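Local coordinates for probable cell division protein WhiA (PDB 3HYI), which is probably involved in cell division and chromosome segregation, pairing a degenerate LAGLIDADG homing endonuclease domain with a DNA-binding helix-turn-helix domain, at residues A109-F114 and A145-S150. Residues are numbered along the deposited sequence; the frame is centred on the assembly and turned at random.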
loop_
_atom_site.group_PDB
_atom_site.type_symbol
_atom_site.label_atom_id
_atom_site.label_comp_id
_atom_site.label_asym_id
_atom_site.label_seq_id
_atom_site.Cartn_x
_atom_site.Cartn_y
_atom_site.Cartn_z
ATOM N N ALA A 109 -21.618 15.036 -11.592
ATOM C CA ALA A 109 -21.254 16.249 -10.860
ATOM C C ALA A 109 -21.814 16.208 -9.433
ATOM O O ALA A 109 -21.091 16.450 -8.469
ATOM C CB ALA A 109 -21.752 17.485 -11.596
ATOM N N LEU A 110 -23.097 15.888 -9.306
ATOM C CA LEU A 110 -23.730 15.755 -7.990
ATOM C C LEU A 110 -23.081 14.638 -7.175
ATOM O O LEU A 110 -22.847 14.790 -5.977
ATOM C CB LEU A 110 -25.231 15.480 -8.130
ATOM C CG LEU A 110 -26.067 16.568 -8.811
ATOM C CD1 LEU A 110 -27.493 16.077 -9.058
ATOM C CD2 LEU A 110 -26.075 17.847 -7.978
ATOM N N PHE A 111 -22.784 13.523 -7.836
ATOM C CA PHE A 111 -22.192 12.367 -7.168
ATOM C C PHE A 111 -20.778 12.633 -6.644
ATOM O O PHE A 111 -20.423 12.177 -5.557
ATOM C CB PHE A 111 -22.187 11.156 -8.099
ATOM C CG PHE A 111 -21.597 9.924 -7.481
ATOM C CD1 PHE A 111 -22.213 9.321 -6.393
ATOM C CD2 PHE A 111 -20.425 9.373 -7.978
ATOM C CE1 PHE A 111 -21.674 8.184 -5.811
ATOM C CE2 PHE A 111 -19.880 8.235 -7.404
ATOM C CZ PHE A 111 -20.506 7.641 -6.318
ATOM N N VAL A 112 -19.978 13.369 -7.411
ATOM C CA VAL A 112 -18.617 13.705 -6.990
ATOM C C VAL A 112 -18.618 14.576 -5.737
ATOM O O VAL A 112 -17.798 14.387 -4.843
ATOM C CB VAL A 112 -17.836 14.404 -8.117
ATOM C CG1 VAL A 112 -16.562 15.036 -7.586
ATOM C CG2 VAL A 112 -17.515 13.408 -9.212
ATOM N N SER A 113 -19.550 15.522 -5.679
ATOM C CA SER A 113 -19.707 16.387 -4.517
ATOM C C SER A 113 -20.190 15.608 -3.294
ATOM O O SER A 113 -19.728 15.848 -2.181
ATOM C CB SER A 113 -20.681 17.521 -4.835
ATOM O OG SER A 113 -20.143 18.380 -5.824
ATOM N N PHE A 114 -21.119 14.678 -3.513
ATOM C CA PHE A 114 -21.598 13.775 -2.465
ATOM C C PHE A 114 -20.451 12.926 -1.920
ATOM O O PHE A 114 -20.318 12.767 -0.706
ATOM C CB PHE A 114 -22.714 12.884 -3.020
ATOM C CG PHE A 114 -23.323 11.946 -2.010
ATOM C CD1 PHE A 114 -24.094 12.433 -0.961
ATOM C CD2 PHE A 114 -23.153 10.572 -2.130
ATOM C CE1 PHE A 114 -24.670 11.567 -0.037
ATOM C CE2 PHE A 114 -23.726 9.702 -1.211
ATOM C CZ PHE A 114 -24.487 10.204 -0.162
ATOM N N ALA A 145 -24.588 0.901 -0.733
ATOM C CA ALA A 145 -24.734 0.082 -1.936
ATOM C C ALA A 145 -24.859 0.955 -3.185
ATOM O O ALA A 145 -24.201 0.704 -4.194
ATOM C CB ALA A 145 -25.941 -0.838 -1.810
ATOM N N LEU A 146 -25.705 1.981 -3.104
ATOM C CA LEU A 146 -25.888 2.939 -4.200
ATOM C C LEU A 146 -24.596 3.701 -4.514
ATOM O O LEU A 146 -24.263 3.913 -5.680
ATOM C CB LEU A 146 -27.009 3.927 -3.865
ATOM C CG LEU A 146 -28.400 3.312 -3.695
ATOM N N THR A 147 -23.874 4.104 -3.470
ATOM C CA THR A 147 -22.574 4.760 -3.629
ATOM C C THR A 147 -21.567 3.848 -4.327
ATOM O O THR A 147 -20.832 4.288 -5.210
ATOM C CB THR A 147 -21.989 5.200 -2.265
ATOM O OG1 THR A 147 -22.855 6.165 -1.657
ATOM C CG2 THR A 147 -20.602 5.806 -2.440
ATOM N N ARG A 148 -21.543 2.581 -3.920
ATOM C CA ARG A 148 -20.654 1.581 -4.516
ATOM C C ARG A 148 -20.979 1.316 -5.988
ATOM O O ARG A 148 -20.077 1.089 -6.795
ATOM C CB ARG A 148 -20.733 0.268 -3.729
ATOM C CG ARG A 148 -19.762 -0.802 -4.209
ATOM N N LYS A 149 -22.266 1.341 -6.328
ATOM C CA LYS A 149 -22.709 1.138 -7.708
ATOM C C LYS A 149 -22.336 2.322 -8.602
ATOM O O LYS A 149 -21.906 2.131 -9.739
ATOM C CB LYS A 149 -24.223 0.915 -7.757
ATOM C CG LYS A 149 -24.743 0.493 -9.124
ATOM N N SER A 150 -22.500 3.537 -8.081
ATOM C CA SER A 150 -22.181 4.754 -8.835
ATOM C C SER A 150 -20.675 4.927 -9.030
ATOM O O SER A 150 -20.238 5.442 -10.057
ATOM C CB SER A 150 -22.779 5.988 -8.156
ATOM O OG SER A 150 -24.177 6.057 -8.369
#
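One face of the Phe-111 ring is covered by Ser-150, whose CB sits 3.5 Å from the ring centroid and only 20° off the ring normal, the geometry of a CH-pi contact. The overlap is not central: CB is displaced toward the rim, 3.4 Å from Phe-111 CZ but 4.2 Å from Phe-111 CG. The carbonyl oxygen of Thr-147 approaches the same outer part of the ring obliquely, 3.5 Å from Phe-111 CZ. The Phe-114 ring is met differently: Thr-147 OG1 lies in its plane at the edge, 3.7 Å from Phe-114 CE2. That hydroxyl donates to Thr-143 O, one turn back in the same helix, so this buried polar atom has a partner although it faces an aromatic edge. In both phenylalanines CG stands anti to the backbone N (chi1 -180° in Phe-111), sending the two rings, one helical turn apart, across to helix 141-155. Ser-150 OG turns back to Leu-146 O in a weak 3.4 Å hydrogen bond, and its CB methylene does the packing. With an alanine at Phe-111, Ser-150 CB would probably lose its aromatic cover and a gap would open between the helices. The axes of segments 109-114 and 145-150 come within 11.5 Å and cross at -122°, so the contact, burying 182 Å² in all, depends on the long aromatic side chains. This is buried packing within the LAGLIDADG-like domain; helices 108-122 and 25-39, which touch through Leu-110, Ser-113 and Phe-114, probably correspond to the paired LAGLIDADG helices of homing endonucleases. Phe-111 also touches Leu-151 and Phe-155 on helix 141-155, while Phe-105 meets the Phe-114 ring edge-to-face. Thr-147 reaches Leu-170 on strand 168-172, in the antiparallel sheet with strands 123-125, 134-138 and 160-163.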